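Local coordinates for NAD nucleotidase (PDB 3ZTV), which degrades NAD to adenosine and nicotinamide riboside, combining pyrophosphatase and 5'-nucleotidase activities in the periplasm, at residues Gly369-Lys377 / Ala457-Tyr468; Ser385-Met395 / Thr405-Ile416. All blocks are in the same frame, centred on the assembly; numbering follows the deposited sequence.

In the fold
Both interactions belong to the C-terminal domain of the 5'-nucleotidase family and lie on the same side of the chain's centre, their own centres about 12 Å apart. Along the sequence, 369-377 comes first, then both segments of interaction 2 (385-395 and 405-416), and last 457-468, so interaction 1 brackets interaction 2. The two meet in a mixed five-stranded sheet where strands 404-408 and 467-470 are antiparallel neighbours, joined by a probable hydrogen bond from Gln407 N to Tyr468 O. The end of strand 404-408, the turn after it and the loop leading into strand 467-470 all reach adenosine, bringing Asn408 and Ser462 to a single nucleoside pocket.

Interaction 1: residues Gly369-Lys377 / Ala457-Tyr468; sequences GSANRIPNK and ALVDGSTGAFPY. With ADN (adenosine), chain D.
The irregular loop 369-377 passes closest to 457-468 where the CA atoms of Arg373 and Gly464 lie 6.2 Å apart, beside the 3-10 turn 463-465 that leads into edge strand 467-470. This is part of the wall of the nucleoside pocket in the C-terminal domain of a 5'-nucleotidase, and Arg373 probably contributes to substrate binding, as in a near-identical enzyme. Its extended side chain crosses Thr463 at about a right angle, and NH1 donates to Thr463 OG1, 2.9 Å from it, nearly straight at 168° and in the guanidinium plane. Gly464 CA lies over one face of that group and Ser370 OG over the other, both offset toward the rim. Thr463 OG1 also meets a water that donates to Ser370 O, a second link between the two segments. With OG anti to the backbone N (chi1 166°), Ser462 accepts from Gly464 N in an ST turn while donating to adenosine O3' at 2.8 Å. Deeper in, Ile374 lays CG1 against Phe466 CD2 (3.8 Å) and extends CD1 to Leu458 CD2 (3.9 Å). Pro375 CD makes an off-centre CH-pi contact, 4.2 Å from the Phe466 ring centroid. Tyr468 OH, which also accepts from Ser385 N, donates to Arg373 O at 2.7 Å, approaching from 55° out of the carbonyl plane.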
# COMPACT_ATOMS: atom_id res chain seq x y z
N GLY A 369 18.00 -31.55 32.46
CA GLY A 369 17.25 -32.68 32.96
C GLY A 369 16.53 -32.36 34.26
O GLY A 369 16.58 -31.23 34.76
N SER A 370 15.88 -33.37 34.83
CA SER A 370 15.03 -33.17 35.99
C SER A 370 15.77 -32.64 37.22
O SER A 370 15.25 -31.79 37.95
CB SER A 370 14.30 -34.47 36.34
OG SER A 370 13.41 -34.28 37.42
N ALA A 371 16.98 -33.14 37.45
CA ALA A 371 17.73 -32.78 38.65
C ALA A 371 18.05 -31.29 38.71
O ALA A 371 18.16 -30.71 39.80
CB ALA A 371 19.01 -33.60 38.73
N ASN A 372 18.19 -30.66 37.55
CA ASN A 372 18.65 -29.28 37.49
C ASN A 372 17.58 -28.26 37.13
O ASN A 372 17.90 -27.11 36.81
CB ASN A 372 19.84 -29.15 36.53
CG ASN A 372 21.04 -29.95 36.98
OD1 ASN A 372 21.73 -29.57 37.93
ND2 ASN A 372 21.31 -31.06 36.30
N ARG A 373 16.32 -28.66 37.20
CA ARG A 373 15.22 -27.79 36.78
C ARG A 373 15.16 -26.47 37.54
O ARG A 373 14.91 -25.42 36.94
CB ARG A 373 13.88 -28.51 36.88
CG ARG A 373 13.66 -29.54 35.80
CD ARG A 373 12.41 -30.36 36.08
NE ARG A 373 12.11 -31.29 34.99
CZ ARG A 373 11.08 -32.13 35.00
NH1 ARG A 373 10.26 -32.15 36.04
NH2 ARG A 373 10.86 -32.94 33.97
N ILE A 374 15.39 -26.53 38.85
CA ILE A 374 15.32 -25.34 39.70
C ILE A 374 16.68 -25.08 40.34
O ILE A 374 17.28 -25.98 40.94
CB ILE A 374 14.26 -25.51 40.79
CG1 ILE A 374 12.90 -25.81 40.17
CG2 ILE A 374 14.20 -24.26 41.66
CD1 ILE A 374 11.82 -26.14 41.18
N PRO A 375 17.19 -23.84 40.21
CA PRO A 375 18.52 -23.55 40.76
C PRO A 375 18.52 -23.62 42.28
O PRO A 375 17.49 -23.34 42.90
CB PRO A 375 18.78 -22.11 40.32
CG PRO A 375 17.81 -21.85 39.20
CD PRO A 375 16.61 -22.67 39.53
N ASN A 376 19.66 -24.00 42.86
CA ASN A 376 19.85 -23.96 44.31
C ASN A 376 18.94 -24.89 45.11
O ASN A 376 18.70 -24.66 46.30
CB ASN A 376 19.76 -22.52 44.82
CG ASN A 376 20.95 -21.68 44.40
OD1 ASN A 376 22.10 -22.12 44.51
ND2 ASN A 376 20.69 -20.47 43.91
N LYS A 377 18.44 -25.93 44.47
CA LYS A 377 17.70 -26.97 45.17
C LYS A 377 18.59 -28.20 45.37
O LYS A 377 19.58 -28.37 44.66
CB LYS A 377 16.44 -27.36 44.41
CG LYS A 377 15.31 -26.35 44.51
CD LYS A 377 14.93 -26.10 45.96
CE LYS A 377 13.71 -25.20 46.09
NZ LYS A 377 12.46 -25.97 46.39
N ALA A 457 5.89 -24.49 38.99
CA ALA A 457 7.09 -25.28 39.25
C ALA A 457 7.31 -25.55 40.74
O ALA A 457 7.77 -26.63 41.12
CB ALA A 457 8.33 -24.59 38.67
N LEU A 458 7.00 -24.57 41.57
CA LEU A 458 7.35 -24.62 42.99
C LEU A 458 6.22 -25.12 43.87
O LEU A 458 6.48 -25.67 44.95
CB LEU A 458 7.78 -23.23 43.46
CG LEU A 458 9.07 -22.68 42.84
CD1 LEU A 458 9.16 -21.17 43.06
CD2 LEU A 458 10.29 -23.39 43.41
N VAL A 459 4.98 -24.95 43.43
CA VAL A 459 3.84 -25.25 44.28
C VAL A 459 2.77 -26.13 43.63
O VAL A 459 2.46 -27.21 44.13
CB VAL A 459 3.17 -23.96 44.81
CG1 VAL A 459 1.97 -24.30 45.70
CG2 VAL A 459 4.18 -23.11 45.57
N ASP A 460 2.20 -25.66 42.53
CA ASP A 460 0.98 -26.25 41.98
C ASP A 460 1.18 -27.47 41.08
O ASP A 460 0.26 -28.27 40.91
CB ASP A 460 0.17 -25.19 41.23
CG ASP A 460 -0.29 -24.06 42.13
OD1 ASP A 460 -0.50 -24.30 43.34
OD2 ASP A 460 -0.44 -22.93 41.63
N GLY A 461 2.36 -27.61 40.49
CA GLY A 461 2.57 -28.67 39.52
C GLY A 461 3.99 -29.14 39.31
O GLY A 461 4.77 -29.24 40.25
N SER A 462 4.32 -29.45 38.06
CA SER A 462 5.60 -30.03 37.68
C SER A 462 6.75 -29.03 37.73
O SER A 462 6.61 -27.90 37.26
CB SER A 462 5.50 -30.63 36.27
OG SER A 462 6.77 -30.93 35.73
N THR A 463 7.88 -29.46 38.27
CA THR A 463 9.07 -28.61 38.32
C THR A 463 9.55 -28.26 36.91
O THR A 463 10.33 -27.33 36.73
CB THR A 463 10.22 -29.30 39.08
OG1 THR A 463 10.46 -30.60 38.51
CG2 THR A 463 9.89 -29.44 40.55
N GLY A 464 9.08 -29.01 35.92
CA GLY A 464 9.47 -28.77 34.54
C GLY A 464 8.99 -27.44 33.99
O GLY A 464 9.42 -27.02 32.91
N ALA A 465 8.10 -26.77 34.72
CA ALA A 465 7.60 -25.46 34.29
C ALA A 465 8.61 -24.33 34.50
O ALA A 465 8.45 -23.23 33.96
CB ALA A 465 6.30 -25.13 35.00
N PHE A 466 9.65 -24.57 35.30
CA PHE A 466 10.53 -23.47 35.69
C PHE A 466 11.15 -22.79 34.47
O PHE A 466 11.74 -23.46 33.62
CB PHE A 466 11.61 -23.94 36.66
CG PHE A 466 12.23 -22.82 37.44
CD1 PHE A 466 13.28 -22.09 36.91
CD2 PHE A 466 11.73 -22.48 38.69
CE1 PHE A 466 13.83 -21.03 37.62
CE2 PHE A 466 12.28 -21.42 39.40
CZ PHE A 466 13.34 -20.70 38.86
N PRO A 467 11.02 -21.45 34.36
CA PRO A 467 11.38 -20.74 33.13
C PRO A 467 12.81 -20.21 33.09
O PRO A 467 13.33 -19.70 34.09
CB PRO A 467 10.40 -19.56 33.14
CG PRO A 467 10.28 -19.22 34.60
CD PRO A 467 10.34 -20.56 35.32
N TYR A 468 13.43 -20.32 31.92
CA TYR A 468 14.73 -19.72 31.65
C TYR A 468 14.62 -19.01 30.31
O TYR A 468 13.88 -19.46 29.43
CB TYR A 468 15.83 -20.77 31.57
CG TYR A 468 16.09 -21.53 32.86
CD1 TYR A 468 15.26 -22.57 33.27
CD2 TYR A 468 17.18 -21.21 33.67
CE1 TYR A 468 15.50 -23.27 34.44
CE2 TYR A 468 17.43 -21.90 34.85
CZ TYR A 468 16.59 -22.93 35.23
OH TYR A 468 16.82 -23.63 36.40
O5' ADN D . 6.95 -34.99 32.24
C5' ADN D . 6.05 -33.90 32.02
C4' ADN D . 6.86 -32.61 31.89
O4' ADN D . 7.63 -32.64 30.69
C3' ADN D . 5.99 -31.38 31.81
O3' ADN D . 5.73 -30.83 33.11
C2' ADN D . 6.82 -30.43 30.97
O2' ADN D . 7.72 -29.67 31.78
C1' ADN D . 7.64 -31.35 30.08
N9 ADN D . 7.00 -31.43 28.74
C8 ADN D . 6.09 -32.33 28.32
N7 ADN D . 5.74 -32.09 27.03
C5 ADN D . 6.44 -31.01 26.61
C6 ADN D . 6.57 -30.22 25.37
N6 ADN D . 5.86 -30.51 24.25
N1 ADN D . 7.43 -29.18 25.38
C2 ADN D . 8.15 -28.85 26.46
N3 ADN D . 8.09 -29.52 27.62
C4 ADN D . 7.27 -30.59 27.74
O HOH W 1 12.99 -31.33 39.52

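Interaction 2: residues Ser385-Met395 / Thr405-Ile416; sequences SIATRFIAETM and TIQNAGGVRADI. With ADN (adenosine), chain D.
Thr388 projects from helix 386-395 into the bend that follows strand 405-408, and its two branches do different work. CG2, anti to the backbone N, rests on Gln407 CG at 3.6 Å, whereas OG1 donates to Ser385 OG at the helix N-cap, with Val412 CG2 packed tightly against it at 3.2 Å. Ser385 OG in turn donates to a water that bonds to Ala409 O. Gln407 bends at chi2 (72°), bringing its amide up against both Ile391 CG2 and the sulfur of Met395; SD lies 3.4 Å from OE1, which accepts from Asn514. The helix packs on one face of the domain's mixed five-stranded sheet, over strand 405-408; the axes of the two segments come within 7.5 Å and run at 138°. On the strand's other side, Asn408 points away from the helix and gives ND2 to adenosine N3 at 3.1 Å in an almost linear bond (179°), with a weaker one to O2'; its OD1 accepts from Asn514. Near the start of the helix, Ile416 CD1 touches both Ala387 CB and Phe390 CD2, 3.5 Å from the latter. Farther along, Thr405 OG1 donates to Ala392 O at 2.8 Å from above the carbonyl plane, and its CG2 lies against Met395 CB.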
# COMPACT_ATOMS: atom_id res chain seq x y z
N SER A 385 19.21 -25.02 35.38
CA SER A 385 19.24 -25.62 34.05
C SER A 385 19.86 -24.72 32.99
O SER A 385 19.15 -24.09 32.20
CB SER A 385 17.82 -26.02 33.64
OG SER A 385 17.87 -26.89 32.52
N ILE A 386 21.19 -24.67 32.96
CA ILE A 386 21.90 -23.90 31.94
C ILE A 386 21.55 -24.41 30.54
O ILE A 386 21.48 -23.64 29.58
CB ILE A 386 23.43 -23.93 32.16
CG1 ILE A 386 23.79 -23.32 33.52
CG2 ILE A 386 24.14 -23.17 31.05
CD1 ILE A 386 25.28 -23.39 33.86
N ALA A 387 21.31 -25.72 30.43
CA ALA A 387 20.91 -26.30 29.16
C ALA A 387 19.61 -25.67 28.63
O ALA A 387 19.46 -25.50 27.43
CB ALA A 387 20.78 -27.82 29.27
N THR A 388 18.70 -25.31 29.53
CA THR A 388 17.47 -24.64 29.13
C THR A 388 17.75 -23.24 28.59
O THR A 388 17.15 -22.82 27.59
CB THR A 388 16.43 -24.60 30.26
OG1 THR A 388 16.14 -25.93 30.68
CG2 THR A 388 15.15 -23.93 29.79
N ARG A 389 18.66 -22.51 29.24
CA ARG A 389 19.10 -21.22 28.70
C ARG A 389 19.66 -21.39 27.29
O ARG A 389 19.36 -20.61 26.39
CB ARG A 389 20.12 -20.55 29.63
CG ARG A 389 20.58 -19.16 29.19
CD ARG A 389 21.88 -19.22 28.42
NE ARG A 389 22.29 -17.92 27.89
CZ ARG A 389 23.25 -17.15 28.41
NH1 ARG A 389 23.90 -17.53 29.49
NH2 ARG A 389 23.54 -16.00 27.83
N PHE A 390 20.46 -22.43 27.08
CA PHE A 390 20.98 -22.75 25.76
C PHE A 390 19.85 -22.92 24.74
O PHE A 390 19.88 -22.34 23.65
CB PHE A 390 21.81 -24.03 25.84
CG PHE A 390 22.60 -24.33 24.60
CD1 PHE A 390 22.78 -23.37 23.63
CD2 PHE A 390 23.18 -25.58 24.43
CE1 PHE A 390 23.51 -23.65 22.49
CE2 PHE A 390 23.91 -25.86 23.29
CZ PHE A 390 24.08 -24.89 22.32
N ILE A 391 18.85 -23.74 25.08
CA ILE A 391 17.73 -23.95 24.17
C ILE A 391 17.02 -22.62 23.89
O ILE A 391 16.65 -22.34 22.75
CB ILE A 391 16.76 -25.03 24.69
CG1 ILE A 391 17.47 -26.37 24.80
CG2 ILE A 391 15.55 -25.13 23.76
CD1 ILE A 391 18.16 -26.79 23.54
N ALA A 392 16.83 -21.81 24.92
CA ALA A 392 16.22 -20.49 24.72
C ALA A 392 17.05 -19.64 23.74
O ALA A 392 16.48 -18.93 22.91
CB ALA A 392 16.03 -19.76 26.05
N GLU A 393 18.37 -19.74 23.83
CA GLU A 393 19.24 -19.02 22.89
C GLU A 393 19.06 -19.50 21.44
O GLU A 393 19.14 -18.70 20.51
CB GLU A 393 20.71 -19.10 23.31
CG GLU A 393 21.03 -18.48 24.67
CD GLU A 393 21.13 -16.96 24.66
OE1 GLU A 393 21.05 -16.34 23.57
OE2 GLU A 393 21.28 -16.38 25.75
N THR A 394 18.84 -20.80 21.25
CA THR A 394 18.63 -21.31 19.89
C THR A 394 17.33 -20.75 19.31
O THR A 394 17.23 -20.48 18.11
CB THR A 394 18.63 -22.86 19.83
OG1 THR A 394 17.44 -23.39 20.40
CG2 THR A 394 19.86 -23.45 20.55
N MET A 395 16.33 -20.55 20.17
CA MET A 395 15.07 -19.96 19.75
C MET A 395 15.22 -18.47 19.45
O MET A 395 14.67 -17.95 18.48
CB MET A 395 14.03 -20.17 20.86
CG MET A 395 13.75 -21.64 21.15
SD MET A 395 13.11 -21.98 22.80
CE MET A 395 11.46 -21.32 22.62
N THR A 405 13.21 -14.71 24.50
CA THR A 405 12.53 -16.00 24.45
C THR A 405 12.49 -16.63 25.83
O THR A 405 13.34 -16.35 26.68
CB THR A 405 13.23 -16.98 23.49
OG1 THR A 405 14.59 -17.13 23.89
CG2 THR A 405 13.16 -16.47 22.06
N ILE A 406 11.49 -17.49 26.05
CA ILE A 406 11.32 -18.19 27.32
C ILE A 406 11.09 -19.67 27.05
O ILE A 406 10.24 -20.02 26.22
CB ILE A 406 10.13 -17.62 28.12
CG1 ILE A 406 10.39 -16.15 28.46
CG2 ILE A 406 9.86 -18.46 29.36
CD1 ILE A 406 9.19 -15.42 29.02
N GLN A 407 11.84 -20.52 27.73
CA GLN A 407 11.76 -21.98 27.58
C GLN A 407 11.57 -22.62 28.95
O GLN A 407 12.19 -22.19 29.94
CB GLN A 407 13.03 -22.52 26.90
CG GLN A 407 13.12 -24.05 26.78
CD GLN A 407 12.17 -24.65 25.74
OE1 GLN A 407 11.44 -23.94 25.06
NE2 GLN A 407 12.19 -25.97 25.63
N ASN A 408 10.72 -23.64 29.04
CA ASN A 408 10.51 -24.36 30.29
C ASN A 408 11.56 -25.46 30.49
O ASN A 408 11.92 -26.17 29.55
CB ASN A 408 9.10 -24.96 30.33
CG ASN A 408 8.88 -26.01 29.26
OD1 ASN A 408 9.04 -25.75 28.07
ND2 ASN A 408 8.52 -27.22 29.68
N ALA A 409 12.04 -25.60 31.73
CA ALA A 409 13.12 -26.54 32.06
C ALA A 409 12.78 -28.00 31.74
O ALA A 409 13.67 -28.81 31.47
CB ALA A 409 13.52 -26.40 33.53
N GLY A 410 11.50 -28.35 31.78
CA GLY A 410 11.07 -29.70 31.48
C GLY A 410 11.22 -30.07 30.02
O GLY A 410 11.07 -31.24 29.64
N GLY A 411 11.52 -29.08 29.19
CA GLY A 411 11.69 -29.30 27.76
C GLY A 411 13.09 -29.77 27.42
O GLY A 411 13.40 -29.99 26.25
N VAL A 412 13.94 -29.89 28.43
CA VAL A 412 15.31 -30.36 28.26
C VAL A 412 15.56 -31.54 29.21
O VAL A 412 15.49 -31.39 30.43
CB VAL A 412 16.33 -29.22 28.46
CG1 VAL A 412 15.83 -27.94 27.79
CG2 VAL A 412 16.59 -28.97 29.94
N ARG A 413 15.84 -32.71 28.65
CA ARG A 413 15.80 -33.96 29.40
C ARG A 413 17.13 -34.42 30.01
O ARG A 413 17.17 -35.39 30.76
CB ARG A 413 15.25 -35.09 28.53
CG ARG A 413 13.75 -35.07 28.34
CD ARG A 413 13.32 -36.27 27.50
NE ARG A 413 11.91 -36.60 27.69
CZ ARG A 413 11.26 -37.51 26.97
NH1 ARG A 413 11.90 -38.17 26.01
NH2 ARG A 413 9.98 -37.75 27.20
N ALA A 414 18.22 -33.73 29.67
CA ALA A 414 19.53 -34.14 30.17
C ALA A 414 20.53 -33.00 30.07
O ALA A 414 20.29 -32.00 29.39
CB ALA A 414 20.04 -35.36 29.42
N ASP A 415 21.67 -33.16 30.75
CA ASP A 415 22.76 -32.22 30.62
C ASP A 415 23.21 -32.22 29.16
O ASP A 415 23.10 -33.24 28.48
CB ASP A 415 23.97 -32.62 31.48
CG ASP A 415 23.67 -32.65 32.97
OD1 ASP A 415 22.55 -32.31 33.40
OD2 ASP A 415 24.58 -33.02 33.74
N ILE A 416 23.71 -31.09 28.69
CA ILE A 416 24.35 -31.03 27.39
C ILE A 416 25.85 -31.03 27.62
O ILE A 416 26.40 -30.08 28.19
CB ILE A 416 23.91 -29.79 26.59
CG1 ILE A 416 22.40 -29.83 26.36
CG2 ILE A 416 24.65 -29.71 25.27
CD1 ILE A 416 21.84 -28.62 25.62
O5' ADN D . 6.95 -34.99 32.24
C5' ADN D . 6.05 -33.90 32.02
C4' ADN D . 6.86 -32.61 31.89
O4' ADN D . 7.63 -32.64 30.69
C3' ADN D . 5.99 -31.38 31.81
O3' ADN D . 5.73 -30.83 33.11
C2' ADN D . 6.82 -30.43 30.97
O2' ADN D . 7.72 -29.67 31.78
C1' ADN D . 7.64 -31.35 30.08
N9 ADN D . 7.00 -31.43 28.74
C8 ADN D . 6.09 -32.33 28.32
N7 ADN D . 5.74 -32.09 27.03
C5 ADN D . 6.44 -31.01 26.61
C6 ADN D . 6.57 -30.22 25.37
N6 ADN D . 5.86 -30.51 24.25
N1 ADN D . 7.43 -29.18 25.38
C2 ADN D . 8.15 -28.85 26.46
N3 ADN D . 8.09 -29.52 27.62
C4 ADN D . 7.27 -30.59 27.74
O HOH W 2 16.24 -28.91 33.09